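Local coordinates for ribosomal RNA small subunit methyltransferase E (Bacillus subtilis, PDB 1VHK) that probably methylates N3 of a uridine in 16S ribosomal RNA, using S-adenosyl-L-methionine as methyl donor and acting on the assembled 30S subunit, at the interface of chains A and B. Coordinates in Å, arbitrary orientation; residue numbers count along the deposited sequence, not the author numbering. Chains: chain A/B, Hypothetical protein yqeU.

Contact 1: the interface of chains A and B. Residues chain A 230-232, 242; chain B 79, 105, 248, 252.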
loop_
_atom_site.group_PDB
_atom_site.type_symbol
_atom_site.label_atom_id
_atom_site.label_comp_id
_atom_site.label_asym_id
_atom_site.label_seq_id
_atom_site.Cartn_x
_atom_site.Cartn_y
_atom_site.Cartn_z
ATOM N N GLY A 230 -11.360 -9.077 4.498
ATOM C CA GLY A 230 -11.868 -8.318 5.644
ATOM C C GLY A 230 -13.361 -8.062 5.427
ATOM O O GLY A 230 -13.906 -8.261 4.334
ATOM N N PRO A 231 -14.053 -7.613 6.462
ATOM C CA PRO A 231 -15.485 -7.387 6.411
ATOM C C PRO A 231 -15.875 -6.071 5.780
ATOM O O PRO A 231 -17.071 -5.786 5.578
ATOM C CB PRO A 231 -15.900 -7.409 7.872
ATOM C CG PRO A 231 -14.693 -6.993 8.629
ATOM C CD PRO A 231 -13.494 -7.410 7.825
ATOM N N ARG A 232 -14.895 -5.173 5.598
ATOM C CA ARG A 232 -15.251 -3.874 5.015
ATOM C C ARG A 232 -15.209 -3.979 3.489
ATOM O O ARG A 232 -14.288 -4.628 2.981
ATOM C CB ARG A 232 -14.269 -2.816 5.520
ATOM C CG ARG A 232 -14.644 -2.106 6.797
ATOM C CD ARG A 232 -13.420 -1.484 7.495
ATOM N NE ARG A 232 -12.829 -2.491 8.375
ATOM C CZ ARG A 232 -11.867 -3.315 8.040
ATOM N NH1 ARG A 232 -11.335 -3.221 6.797
ATOM N NH2 ARG A 232 -11.406 -4.233 8.857
ATOM N N TYR A 242 -4.410 -3.722 0.117
ATOM C CA TYR A 242 -4.619 -4.553 1.298
ATOM C C TYR A 242 -3.956 -5.919 1.105
ATOM O O TYR A 242 -3.178 -6.423 1.928
ATOM C CB TYR A 242 -6.137 -4.748 1.459
ATOM C CG TYR A 242 -6.570 -5.621 2.598
ATOM C CD1 TYR A 242 -7.089 -5.031 3.746
ATOM C CD2 TYR A 242 -6.480 -7.015 2.551
ATOM C CE1 TYR A 242 -7.501 -5.798 4.821
ATOM C CE2 TYR A 242 -6.874 -7.789 3.622
ATOM C CZ TYR A 242 -7.391 -7.179 4.751
ATOM O OH TYR A 242 -7.804 -7.923 5.836
ATOM N N LEU B 79 -12.853 -2.552 13.150
ATOM C CA LEU B 79 -11.678 -3.310 13.537
ATOM C C LEU B 79 -11.718 -3.534 15.053
ATOM O O LEU B 79 -12.083 -2.625 15.799
ATOM C CB LEU B 79 -10.393 -2.541 13.244
ATOM C CG LEU B 79 -9.838 -2.505 11.827
ATOM C CD1 LEU B 79 -8.652 -1.549 11.800
ATOM C CD2 LEU B 79 -9.424 -3.890 11.395
ATOM N N LEU B 105 -10.374 1.102 5.285
ATOM C CA LEU B 105 -9.525 0.111 5.861
ATOM C C LEU B 105 -9.586 0.025 7.375
ATOM O O LEU B 105 -8.692 -0.615 7.968
ATOM C CB LEU B 105 -8.075 0.307 5.398
ATOM C CG LEU B 105 -7.749 0.059 3.943
ATOM C CD1 LEU B 105 -6.370 0.604 3.563
ATOM C CD2 LEU B 105 -7.780 -1.431 3.592
ATOM N N SER B 248 -5.740 -5.507 10.070
ATOM C CA SER B 248 -6.919 -6.293 9.766
ATOM C C SER B 248 -6.517 -7.761 9.550
ATOM O O SER B 248 -7.175 -8.695 10.013
ATOM C CB SER B 248 -7.620 -5.752 8.537
ATOM O OG SER B 248 -8.469 -6.751 7.951
ATOM N N GLU B 252 -8.141 -9.984 12.331
ATOM C CA GLU B 252 -9.371 -10.373 11.691
ATOM C C GLU B 252 -9.244 -11.594 10.811
ATOM O O GLU B 252 -10.243 -12.313 10.669
ATOM C CB GLU B 252 -9.990 -9.228 10.872
ATOM C CG GLU B 252 -10.594 -8.095 11.626
ATOM C CD GLU B 252 -11.024 -6.884 10.812
ATOM O OE1 GLU B 252 -11.775 -6.026 11.352
ATOM O OE2 GLU B 252 -10.648 -6.738 9.620
#
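A:Pro231 and A:Arg232 meet B:Glu252 from a loop that A:Gly230 enters with a positive phi of 103°, while A:Tyr242 and B:Ser248 have helical backbone angles and B:Glu252 sits at the irregular last turn of helix 239-253. The charged core is a salt bridge between A:Arg232 NH2 and B:Glu252 OE2, 2.7 Å apart. The two side chains cross at about a right angle, yet the guanidinium and carboxylate planes lie only 11° apart. The N-H of NH2 does not point at OE2. B:Glu252 OE1 lies in the guanidinium plane, at its edge, and can accept a hydrogen bond from NH2 at 3.1 Å. One face of the guanidinium is met near its rim by the backbone oxygen B:Leu105 O, 3.9 Å above the plane. A:Pro231 brings its ring carbon CD to 3.4 Å from B:Glu252 OE2.

The carboxylate is held from its own helix as well. The hydroxyl B:Ser248 OG donates to B:Glu252 OE2 at 2.7 Å, on the anti side and out of the carboxylate plane. The same OG hydrogen-bonds across the interface to the phenol oxygen A:Tyr242 OH at 2.5 Å. Phenol, serine and glutamate thus form a chain of polar groups that ends at the arginine. A:Tyr242 has CG anti to its backbone N (chi1 178°), which carries the ring toward chain B. The methyl B:Leu105 CD2 packs at the ring edge, 3.7 Å from A:Tyr242 CD1.

In the fold, helix 239-253 of each chain contributes to this patch of the two-fold interface. A:Arg232 comes from the loop between strand 225-227 and that helix, in the methyltransferase domain.

Contact 2: the interface of chains A and B. Residues chain A 77-78, 104-106, 145, 147; chain B 232-233.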
loop_
_atom_site.group_PDB
_atom_site.type_symbol
_atom_site.label_atom_id
_atom_site.label_comp_id
_atom_site.label_asym_id
_atom_site.label_seq_id
_atom_site.Cartn_x
_atom_site.Cartn_y
_atom_site.Cartn_z
ATOM N N ARG A 77 15.057 -6.587 -1.366
ATOM C CA ARG A 77 13.789 -6.115 -0.800
ATOM C C ARG A 77 12.597 -6.694 -1.507
ATOM O O ARG A 77 11.498 -6.161 -1.363
ATOM C CB ARG A 77 13.785 -4.590 -0.762
ATOM C CG ARG A 77 14.928 -3.985 0.022
ATOM C CD ARG A 77 14.935 -2.474 -0.049
ATOM N NE ARG A 77 16.044 -1.853 0.666
ATOM C CZ ARG A 77 17.251 -1.601 0.176
ATOM N NH1 ARG A 77 17.554 -1.927 -1.069
ATOM N NH2 ARG A 77 18.163 -1.009 0.963
ATOM N N GLU A 78 12.790 -7.816 -2.201
ATOM C CA GLU A 78 11.689 -8.440 -2.938
ATOM C C GLU A 78 10.823 -9.321 -2.060
ATOM O O GLU A 78 11.281 -9.885 -1.062
ATOM C CB GLU A 78 12.224 -9.188 -4.152
ATOM C CG GLU A 78 12.728 -8.327 -5.294
ATOM C CD GLU A 78 11.788 -7.308 -5.873
ATOM O OE1 GLU A 78 10.602 -7.596 -6.196
ATOM O OE2 GLU A 78 12.202 -6.128 -6.037
ATOM N N GLU A 104 5.149 -0.212 -5.132
ATOM C CA GLU A 104 5.702 0.126 -3.812
ATOM C C GLU A 104 5.509 -1.119 -2.905
ATOM O O GLU A 104 6.472 -1.588 -2.327
ATOM C CB GLU A 104 5.114 1.326 -3.127
ATOM C CG GLU A 104 4.807 2.595 -3.844
ATOM C CD GLU A 104 4.139 3.717 -3.073
ATOM O OE1 GLU A 104 4.387 3.925 -1.869
ATOM O OE2 GLU A 104 3.329 4.485 -3.672
ATOM N N LEU A 105 4.311 -1.720 -2.859
ATOM C CA LEU A 105 4.046 -2.858 -2.057
ATOM C C LEU A 105 4.589 -4.208 -2.465
ATOM O O LEU A 105 4.217 -5.221 -1.823
ATOM C CB LEU A 105 2.538 -2.965 -1.728
ATOM C CG LEU A 105 2.028 -1.751 -0.940
ATOM C CD1 LEU A 105 0.531 -1.591 -1.116
ATOM C CD2 LEU A 105 2.422 -1.835 0.533
ATOM N N GLY A 106 5.441 -4.348 -3.464
ATOM C CA GLY A 106 6.025 -5.596 -3.838
ATOM C C GLY A 106 5.426 -6.415 -4.924
ATOM O O GLY A 106 5.950 -7.524 -5.190
ATOM N N SER A 145 10.946 3.022 -4.422
ATOM C CA SER A 145 10.695 2.100 -3.333
ATOM C C SER A 145 11.828 1.134 -3.083
ATOM O O SER A 145 11.708 0.261 -2.213
ATOM C CB SER A 145 9.398 1.319 -3.557
ATOM O OG SER A 145 9.508 0.537 -4.722
ATOM N N ARG A 147 13.024 -1.257 -5.086
ATOM C CA ARG A 147 12.775 -2.626 -5.540
ATOM C C ARG A 147 14.067 -3.109 -6.230
ATOM O O ARG A 147 14.917 -2.291 -6.576
ATOM C CB ARG A 147 11.604 -2.645 -6.521
ATOM C CG ARG A 147 10.236 -2.530 -5.932
ATOM C CD ARG A 147 9.818 -3.769 -5.145
ATOM N NE ARG A 147 9.541 -4.908 -5.998
ATOM C CZ ARG A 147 8.456 -5.079 -6.737
ATOM N NH1 ARG A 147 7.486 -4.179 -6.736
ATOM N NH2 ARG A 147 8.360 -6.168 -7.473
ATOM N N ARG B 232 10.428 -2.347 1.932
ATOM C CA ARG B 232 10.354 -1.421 0.773
ATOM C C ARG B 232 10.034 -0.004 1.195
ATOM O O ARG B 232 9.252 0.274 2.113
ATOM C CB ARG B 232 9.378 -1.939 -0.294
ATOM C CG ARG B 232 9.771 -3.324 -0.832
ATOM C CD ARG B 232 8.589 -3.935 -1.646
ATOM N NE ARG B 232 7.628 -4.512 -0.709
ATOM C CZ ARG B 232 7.864 -5.547 0.096
ATOM N NH1 ARG B 232 6.911 -5.938 0.945
ATOM N NH2 ARG B 232 8.984 -6.236 0.045
ATOM N N ILE B 233 10.675 0.996 0.573
ATOM C CA ILE B 233 10.333 2.366 0.967
ATOM C C ILE B 233 8.945 2.731 0.422
ATOM O O ILE B 233 8.695 2.809 -0.774
ATOM C CB ILE B 233 11.384 3.394 0.576
ATOM C CG1 ILE B 233 12.548 3.441 1.588
ATOM C CG2 ILE B 233 10.766 4.802 0.542
ATOM C CD1 ILE B 233 13.260 2.175 1.895
#
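B:Arg232 reaches across to A:Arg77 and ends on a backbone carbonyl. Its terminal NH2 donates to A:Arg77 O at 2.9 Å, with 152° at the hydrogen. The acceptor lies in the guanidinium plane, but the donor comes in tilted from the carbonyl plane. Next along the chain, B:Ile233 N donates to A:Ser145 O at 3.1 Å. A side-chain bond and a backbone bond both help tie this loop of chain B to chain A. The site is a loop-to-loop patch of the two-fold interface, probably part of the dimer expected for this methyltransferase family.

The stem of the arginine is packed too. The bend of B:Arg232 at chi3 (-81°) lays NE beside the A:Leu105-A:Gly106 backbone, and the turn about CD-NE then brings NH2 back to A:Arg77 O. Its CD sits 3.8 Å from A:Gly106 CA and 3.7 Å from A:Arg147 CD. The backbone oxygen of A:Glu104, at the C-terminal end of helix 94-104, faces the guanidinium edge. That helix end would probably favour the positive charge. Replacing B:Arg232 by an alanine would probably leave A:Arg77 O without its donor across the interface and open a gap beside A:Gly106 and A:Arg147.

The second shell lies within chain A. A:Arg147 grips A:Glu78 side-on, with NE donating to A:Glu78 OE2 at 2.9 Å. A:Glu78 directly follows A:Arg77, so this bridge probably helps to place the carbonyl that B:Arg232 uses. The carboxylate is also likely to offset the charge of A:Arg147, whose guanidinium stands 86° from that of B:Arg232. A:Gly106 C lies over one face of the A:Arg147 guanidinium, toward the rim. A:Glu78 OE1 takes two bonds from A:Arg147: one from NE, and one from NH2 at 2.9 Å, which uses the syn lone pair of OE1.

The C-alpha centres of contact 1 and contact 2 lie about 22 Å apart within one two-fold interface. Both use the arginine at position 232, the leucine at 105 and the 77-79 stretch, with the chains exchanged, so they sample overlapping regions of its two symmetric halves. The arginine is modelled differently in the two copies: it faces a carboxylate in contact 1 and a backbone carbonyl in contact 2. Contact 1 adds helix 239-253, contact 2 the stretch 145-147. Loops and helices of the methyltransferase domains therefore join the copies, consistent with the dimers typical of this knotted methyltransferase family.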